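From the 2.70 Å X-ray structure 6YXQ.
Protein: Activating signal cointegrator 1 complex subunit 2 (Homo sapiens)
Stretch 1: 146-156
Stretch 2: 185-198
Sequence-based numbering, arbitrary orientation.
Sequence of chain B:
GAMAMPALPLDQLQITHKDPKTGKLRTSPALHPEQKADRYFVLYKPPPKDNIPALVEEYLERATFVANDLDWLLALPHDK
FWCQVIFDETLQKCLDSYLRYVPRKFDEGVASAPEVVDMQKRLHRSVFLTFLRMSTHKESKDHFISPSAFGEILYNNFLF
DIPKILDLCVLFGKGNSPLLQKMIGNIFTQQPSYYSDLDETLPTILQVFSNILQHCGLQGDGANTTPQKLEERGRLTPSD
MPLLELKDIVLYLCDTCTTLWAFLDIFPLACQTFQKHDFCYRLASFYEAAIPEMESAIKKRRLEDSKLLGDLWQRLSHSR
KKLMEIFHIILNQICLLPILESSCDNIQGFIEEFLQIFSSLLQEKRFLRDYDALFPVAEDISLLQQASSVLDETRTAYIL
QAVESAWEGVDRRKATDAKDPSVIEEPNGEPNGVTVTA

Stretch 1 (146-156) SPSAFGEILYN
Stretch 2, residues 185-198: GNIFTQQPSYYSDL

Residues 147-156 form a helix, with Ser146 at its N-cap position. The second stretch is the end of one helix (185-190), a break at Gln191 (phi/psi -133/96) and Pro192 (-77/-5), and a further helix running through Leu198. The first helix crosses helix 185-190 at -108°, their axes approaching to 9.3 Å, but makes only 28° with helix 193-198, 11.7 Å away.

The backbones come closest at the break, where Gly151 CA lies 4.5 Å from Gln191 CA and 4.1 Å from Gln190 O. Glycine suits this place because a CB would point toward the break and clash with Gln190 O and Gln191 CB. Gln191 (chi1 t, chi2 p) uses OE1 to accept from Ser193 N at 2.9 Å, a capping bond that steadies the turn.

Phe150 (t) presents its ring edge to Gln190, CD2 to CB 3.6 Å; Gln190 (m, m) in turn donates from NE2 to Asn186 OD1 at 3.0 Å. Leu154 (m) points toward the second stretch, its CD1 packing 3.9 Å from CG2 of Ile187 (p).

Tyr155 (t) reaches furthest along helix 193-198. Its CD2 lies over one face of the Tyr194 (m) ring, 3.6 Å from CE1, with the planes at 34°. Its length carries the hydroxyl to Asp197 (m), where Tyr155 OH donates to Asp197 OD1 at 2.6 Å.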

ATOM      1  N   SER B 146     -24.289   9.696   2.787  1.00 98.86           N
ATOM      2  CA  SER B 146     -24.366  11.132   3.025  1.00 97.40           C
ATOM      3  C   SER B 146     -22.967  11.698   3.256  1.00108.04           C
ATOM      4  O   SER B 146     -22.216  11.164   4.077  1.00107.61           O
ATOM      5  CB  SER B 146     -25.238  11.456   4.231  1.00 99.49           C
ATOM      6  OG  SER B 146     -26.360  10.595   4.300  1.00112.14           O
ATOM      7  N   PRO B 147     -22.599  12.791   2.587  1.00116.50           N
ATOM      8  CA  PRO B 147     -21.237  13.340   2.755  1.00115.70           C
ATOM      9  C   PRO B 147     -20.823  13.564   4.206  1.00129.58           C
ATOM     10  O   PRO B 147     -19.730  13.134   4.597  1.00121.77           O
ATOM     11  CB  PRO B 147     -21.309  14.647   1.955  1.00109.83           C
ATOM     12  CG  PRO B 147     -22.364  14.400   0.918  1.00109.22           C
ATOM     13  CD  PRO B 147     -23.374  13.513   1.560  1.00116.80           C
ATOM     14  N   SER B 148     -21.669  14.215   5.020  1.00151.77           N
ATOM     15  CA  SER B 148     -21.309  14.513   6.411  1.00152.72           C
ATOM     16  C   SER B 148     -21.143  13.249   7.240  1.00145.48           C
ATOM     17  O   SER B 148     -20.214  13.139   8.047  1.00155.76           O
ATOM     18  CB  SER B 148     -22.346  15.460   7.044  1.00152.74           C
ATOM     19  OG  SER B 148     -23.671  15.234   6.569  1.00153.70           O
ATOM     20  N   ALA B 149     -22.049  12.292   7.059  1.00126.21           N
ATOM     21  CA  ALA B 149     -21.934  11.015   7.748  1.00111.68           C
ATOM     22  C   ALA B 149     -20.738  10.208   7.243  1.00105.80           C
ATOM     23  O   ALA B 149     -20.081   9.487   8.017  1.00103.64           O
ATOM     24  CB  ALA B 149     -23.226  10.226   7.567  1.00105.02           C
ATOM     25  N   PHE B 150     -20.438  10.325   5.950  1.00103.01           N
ATOM     26  CA  PHE B 150     -19.364   9.543   5.348  1.00 91.01           C
ATOM     27  C   PHE B 150     -18.012   9.915   5.949  1.00 95.33           C
ATOM     28  O   PHE B 150     -17.241   9.039   6.359  1.00 89.13           O
ATOM     29  CB  PHE B 150     -19.389   9.743   3.827  1.00 83.70           C
ATOM     30  CG  PHE B 150     -18.115   9.369   3.129  1.00 91.09           C
ATOM     31  CD1 PHE B 150     -17.742   8.040   2.985  1.00 97.22           C
ATOM     32  CD2 PHE B 150     -17.298  10.352   2.592  1.00 89.70           C
ATOM     33  CE1 PHE B 150     -16.568   7.702   2.329  1.00 90.52           C
ATOM     34  CE2 PHE B 150     -16.126  10.023   1.940  1.00 91.13           C
ATOM     35  CZ  PHE B 150     -15.760   8.697   1.805  1.00 88.72           C
ATOM     36  N   GLY B 151     -17.714  11.215   6.030  1.00100.25           N
ATOM     37  CA  GLY B 151     -16.437  11.635   6.587  1.00 97.46           C
ATOM     38  C   GLY B 151     -16.305  11.313   8.063  1.00 91.01           C
ATOM     39  O   GLY B 151     -15.207  11.010   8.551  1.00 84.21           O
ATOM     40  N   GLU B 152     -17.417  11.393   8.798  1.00 88.35           N
ATOM     41  CA  GLU B 152     -17.425  10.934  10.181  1.00 82.31           C
ATOM     42  C   GLU B 152     -16.999   9.477  10.254  1.00 90.81           C
ATOM     43  O   GLU B 152     -16.096   9.124  11.023  1.00 97.14           O
ATOM     44  CB  GLU B 152     -18.810  11.130  10.795  1.00 97.33           C
ATOM     45  CG  GLU B 152     -18.811  11.386  12.293  1.00112.41           C
ATOM     46  CD  GLU B 152     -20.081  12.072  12.762  1.00132.73           C
ATOM     47  OE1 GLU B 152     -20.022  12.828  13.759  1.00140.68           O
ATOM     48  OE2 GLU B 152     -21.140  11.851  12.133  1.00135.12           O
ATOM     49  N   ILE B 153     -17.605   8.621   9.420  1.00 85.77           N
ATOM     50  CA  ILE B 153     -17.220   7.207   9.384  1.00 79.24           C
ATOM     51  C   ILE B 153     -15.727   7.065   9.109  1.00 92.97           C
ATOM     52  O   ILE B 153     -15.006   6.328   9.804  1.00 88.77           O
ATOM     53  CB  ILE B 153     -18.039   6.455   8.323  1.00 81.16           C
ATOM     54  CG1 ILE B 153     -19.455   6.170   8.814  1.00 90.62           C
ATOM     55  CG2 ILE B 153     -17.335   5.167   7.930  1.00 73.14           C
ATOM     56  CD1 ILE B 153     -20.405   5.809   7.688  1.00 93.31           C
ATOM     57  N   LEU B 154     -15.248   7.776   8.079  1.00 98.88           N
ATOM     58  CA  LEU B 154     -13.861   7.673   7.630  1.00 90.86           C
ATOM     59  C   LEU B 154     -12.869   8.007   8.723  1.00 94.60           C
ATOM     60  O   LEU B 154     -12.106   7.131   9.161  1.00 93.52           O
ATOM     61  CB  LEU B 154     -13.606   8.588   6.447  1.00 85.37           C
ATOM     62  CG  LEU B 154     -14.231   8.264   5.119  1.00 88.44           C
ATOM     63  CD1 LEU B 154     -13.277   8.734   4.044  1.00 77.53           C
ATOM     64  CD2 LEU B 154     -14.485   6.776   5.040  1.00 96.62           C
ATOM     65  N   TYR B 155     -12.837   9.291   9.128  1.00107.86           N
ATOM     66  CA  TYR B 155     -12.021   9.658  10.271  1.00115.78           C
ATOM     67  C   TYR B 155     -12.206   8.685  11.392  1.00 96.47           C
ATOM     68  O   TYR B 155     -11.292   8.444  12.139  1.00 91.97           O
ATOM     69  CB  TYR B 155     -12.294  11.072  10.778  1.00114.75           C
ATOM     70  CG  TYR B 155     -11.228  11.597  11.735  1.00 99.34           C
ATOM     71  CD1 TYR B 155     -11.157  11.209  13.090  1.00 95.09           C
ATOM     72  CD2 TYR B 155     -10.266  12.463  11.264  1.00 94.92           C
ATOM     73  CE1 TYR B 155     -10.153  11.724  13.927  1.00 94.59           C
ATOM     74  CE2 TYR B 155      -9.267  12.974  12.095  1.00 98.32           C
ATOM     75  CZ  TYR B 155      -9.216  12.599  13.418  1.00 97.18           C
ATOM     76  OH  TYR B 155      -8.229  13.103  14.237  1.00 96.69           O
ATOM     77  N   ASN B 156     -13.348   8.148  11.602  1.00106.08           N
ATOM     78  CA  ASN B 156     -13.450   7.843  13.028  1.00114.51           C
ATOM     79  C   ASN B 156     -13.531   6.373  13.336  1.00113.27           C
ATOM     80  O   ASN B 156     -13.592   6.004  14.489  1.00116.63           O
ATOM     81  CB  ASN B 156     -14.697   8.419  13.716  1.00130.06           C
ATOM     82  CG  ASN B 156     -14.318   9.537  14.575  1.00152.92           C
ATOM     83  OD1 ASN B 156     -13.439   9.392  15.460  1.00173.89           O
ATOM     84  ND2 ASN B 156     -14.868  10.663  14.373  1.00161.81           N
ATOM     85  N   GLY B 185      -8.341  13.781  -2.499  1.00 62.65           N
ATOM     86  CA  GLY B 185      -9.104  15.014  -2.509  1.00 72.19           C
ATOM     87  C   GLY B 185     -10.505  14.823  -1.973  1.00 76.62           C
ATOM     88  O   GLY B 185     -11.028  15.683  -1.265  1.00 87.43           O
ATOM     89  N   ASN B 186     -11.117  13.673  -2.263  1.00 81.90           N
ATOM     90  CA  ASN B 186     -12.470  13.433  -1.781  1.00 80.33           C
ATOM     91  C   ASN B 186     -12.496  13.240  -0.276  1.00 79.78           C
ATOM     92  O   ASN B 186     -13.387  13.761   0.398  1.00 93.18           O
ATOM     93  CB  ASN B 186     -13.084  12.223  -2.479  1.00 73.11           C
ATOM     94  CG  ASN B 186     -14.577  12.109  -2.230  1.00 84.71           C
ATOM     95  OD1 ASN B 186     -15.322  13.084  -2.374  1.00 79.11           O
ATOM     96  ND2 ASN B 186     -15.021  10.917  -1.844  1.00 88.91           N
ATOM     97  N   ILE B 187     -11.540  12.495   0.279  1.00 78.68           N
ATOM     98  CA  ILE B 187     -11.592  12.291   1.724  1.00 87.21           C
ATOM     99  C   ILE B 187     -11.286  13.594   2.457  1.00 84.47           C
ATOM    100  O   ILE B 187     -11.930  13.916   3.463  1.00 82.49           O
ATOM    101  CB  ILE B 187     -10.681  11.130   2.174  1.00 81.50           C
ATOM    102  CG1 ILE B 187      -9.215  11.535   2.244  1.00 78.18           C
ATOM    103  CG2 ILE B 187     -10.869   9.916   1.272  1.00 84.16           C
ATOM    104  CD1 ILE B 187      -8.323  10.372   2.595  1.00 87.82           C
ATOM    105  N   PHE B 188     -10.358  14.401   1.931  1.00 78.38           N
ATOM    106  CA  PHE B 188     -10.104  15.701   2.549  1.00 71.75           C
ATOM    107  C   PHE B 188     -11.292  16.647   2.395  1.00 78.51           C
ATOM    108  O   PHE B 188     -11.542  17.478   3.276  1.00 80.07           O
ATOM    109  CB  PHE B 188      -8.849  16.336   1.952  1.00 66.93           C
ATOM    110  CG  PHE B 188      -7.577  15.914   2.625  1.00 66.68           C
ATOM    111  CD1 PHE B 188      -6.858  14.827   2.160  1.00 68.06           C
ATOM    112  CD2 PHE B 188      -7.095  16.609   3.719  1.00 67.92           C
ATOM    113  CE1 PHE B 188      -5.685  14.439   2.773  1.00 69.75           C
ATOM    114  CE2 PHE B 188      -5.928  16.225   4.337  1.00 64.56           C
ATOM    115  CZ  PHE B 188      -5.219  15.136   3.862  1.00 59.86           C
ATOM    116  N   THR B 189     -12.030  16.543   1.288  1.00 77.41           N
ATOM    117  CA  THR B 189     -13.208  17.381   1.099  1.00 75.34           C
ATOM    118  C   THR B 189     -14.323  16.976   2.053  1.00 83.04           C
ATOM    119  O   THR B 189     -14.930  17.829   2.715  1.00 76.24           O
ATOM    120  CB  THR B 189     -13.689  17.286  -0.350  1.00 68.25           C
ATOM    121  OG1 THR B 189     -12.602  17.559  -1.239  1.00 90.09           O
ATOM    122  CG2 THR B 189     -14.795  18.286  -0.605  1.00 73.24           C
ATOM    123  N   GLN B 190     -14.600  15.670   2.142  1.00 68.63           N
ATOM    124  CA  GLN B 190     -15.720  15.205   2.945  1.00 71.32           C
ATOM    125  C   GLN B 190     -15.421  15.284   4.435  1.00 86.27           C
ATOM    126  O   GLN B 190     -16.340  15.498   5.234  1.00114.39           O
ATOM    127  CB  GLN B 190     -16.108  13.777   2.551  1.00 73.85           C
ATOM    128  CG  GLN B 190     -16.429  13.563   1.064  1.00 74.46           C
ATOM    129  CD  GLN B 190     -17.326  14.637   0.449  1.00 85.15           C
ATOM    130  OE1 GLN B 190     -18.158  15.258   1.122  1.00 81.64           O
ATOM    131  NE2 GLN B 190     -17.155  14.854  -0.851  1.00 80.74           N
ATOM    132  N   GLN B 191     -14.160  15.135   4.836  1.00 82.79           N
ATOM    133  CA  GLN B 191     -13.770  15.273   6.237  1.00 89.37           C
ATOM    134  C   GLN B 191     -12.531  16.157   6.292  1.00 87.87           C
ATOM    135  O   GLN B 191     -11.402  15.684   6.105  1.00 83.97           O
ATOM    136  CB  GLN B 191     -13.519  13.911   6.879  1.00 81.43           C
ATOM    137  CG  GLN B 191     -12.862  13.963   8.251  1.00 76.32           C
ATOM    138  CD  GLN B 191     -13.615  14.834   9.233  1.00 90.14           C
ATOM    139  OE1 GLN B 191     -13.565  16.063   9.165  1.00106.40           O
ATOM    140  NE2 GLN B 191     -14.342  14.199  10.139  1.00 96.02           N
ATOM    141  N   PRO B 192     -12.704  17.459   6.532  1.00 75.95           N
ATOM    142  CA  PRO B 192     -11.550  18.364   6.510  1.00 74.47           C
ATOM    143  C   PRO B 192     -10.680  18.296   7.751  1.00 79.72           C
ATOM    144  O   PRO B 192      -9.630  18.951   7.777  1.00 84.76           O
ATOM    145  CB  PRO B 192     -12.196  19.751   6.370  1.00 82.59           C
ATOM    146  CG  PRO B 192     -13.635  19.491   5.988  1.00 79.14           C
ATOM    147  CD  PRO B 192     -13.975  18.192   6.620  1.00 80.47           C
ATOM    148  N   SER B 193     -11.062  17.526   8.769  1.00 81.83           N
ATOM    149  CA  SER B 193     -10.242  17.470   9.973  1.00 83.65           C
ATOM    150  C   SER B 193      -8.926  16.745   9.745  1.00 78.05           C
ATOM    151  O   SER B 193      -8.059  16.781  10.624  1.00 83.55           O
ATOM    152  CB  SER B 193     -11.020  16.821  11.120  1.00 78.71           C
ATOM    153  OG  SER B 193     -12.009  17.711  11.625  1.00 81.88           O
ATOM    154  N   TYR B 194      -8.754  16.106   8.586  1.00 69.39           N
ATOM    155  CA  TYR B 194      -7.459  15.529   8.245  1.00 75.28           C
ATOM    156  C   TYR B 194      -6.399  16.614   8.087  1.00 87.09           C
ATOM    157  O   TYR B 194      -5.240  16.417   8.480  1.00101.32           O
ATOM    158  CB  TYR B 194      -7.585  14.690   6.975  1.00 65.30           C
ATOM    159  CG  TYR B 194      -8.294  13.382   7.222  1.00 69.21           C
ATOM    160  CD1 TYR B 194      -7.798  12.475   8.143  1.00 73.88           C
ATOM    161  CD2 TYR B 194      -9.468  13.063   6.555  1.00 74.83           C
ATOM    162  CE1 TYR B 194      -8.440  11.286   8.384  1.00 80.47           C
ATOM    163  CE2 TYR B 194     -10.121  11.872   6.791  1.00 74.09           C
ATOM    164  CZ  TYR B 194      -9.597  10.988   7.705  1.00 75.46           C
ATOM    165  OH  TYR B 194     -10.222   9.791   7.942  1.00 69.71           O
ATOM    166  N   TYR B 195      -6.781  17.769   7.527  1.00 68.63           N
ATOM    167  CA  TYR B 195      -5.911  18.943   7.532  1.00 70.95           C
ATOM    168  C   TYR B 195      -5.327  19.180   8.922  1.00 80.10           C
ATOM    169  O   TYR B 195      -4.103  19.214   9.109  1.00 78.36           O
ATOM    170  CB  TYR B 195      -6.695  20.176   7.074  1.00 61.54           C
ATOM    171  CG  TYR B 195      -6.924  20.293   5.579  1.00 65.04           C
ATOM    172  CD1 TYR B 195      -5.862  20.427   4.698  1.00 59.19           C
ATOM    173  CD2 TYR B 195      -8.208  20.301   5.055  1.00 65.26           C
ATOM    174  CE1 TYR B 195      -6.074  20.549   3.337  1.00 65.83           C
ATOM    175  CE2 TYR B 195      -8.428  20.424   3.698  1.00 68.86           C
ATOM    176  CZ  TYR B 195      -7.358  20.549   2.843  1.00 68.98           C
ATOM    177  OH  TYR B 195      -7.579  20.673   1.491  1.00 73.40           O
ATOM    178  N   SER B 196      -6.208  19.325   9.917  1.00 78.73           N
ATOM    179  CA  SER B 196      -5.768  19.448  11.303  1.00 80.31           C
ATOM    180  C   SER B 196      -4.867  18.288  11.698  1.00 74.91           C
ATOM    181  O   SER B 196      -3.799  18.492  12.285  1.00 72.27           O
ATOM    182  CB  SER B 196      -6.976  19.534  12.241  1.00 72.40           C
ATOM    183  OG  SER B 196      -7.990  20.362  11.702  1.00 83.34           O
ATOM    184  N   ASP B 197      -5.288  17.060  11.380  1.00 77.35           N
ATOM    185  CA  ASP B 197      -4.429  15.905  11.605  1.00 79.95           C
ATOM    186  C   ASP B 197      -3.043  16.169  11.037  1.00 72.42           C
ATOM    187  O   ASP B 197      -2.035  16.135  11.758  1.00 72.11           O
ATOM    188  CB  ASP B 197      -5.049  14.660  10.972  1.00 80.20           C
ATOM    189  CG  ASP B 197      -5.977  13.923  11.917  1.00 84.87           C
ATOM    190  OD1 ASP B 197      -6.508  14.560  12.858  1.00 84.51           O
ATOM    191  OD2 ASP B 197      -6.164  12.702  11.715  1.00 89.81           O
ATOM    192  N   LEU B 198      -2.995  16.506   9.746  1.00 69.53           N
ATOM    193  CA  LEU B 198      -1.743  16.886   9.105  1.00 74.30           C
ATOM    194  C   LEU B 198      -1.016  17.942   9.921  1.00 78.34           C
ATOM    195  O   LEU B 198       0.170  17.796  10.238  1.00 83.43           O
ATOM    196  CB  LEU B 198      -2.027  17.400   7.698  1.00 67.46           C
ATOM    197  CG  LEU B 198      -0.807  17.730   6.856  1.00 53.53           C
ATOM    198  CD1 LEU B 198       0.093  16.518   6.797  1.00 56.08           C
ATOM    199  CD2 LEU B 198      -1.253  18.156   5.473  1.00 51.56           C
TER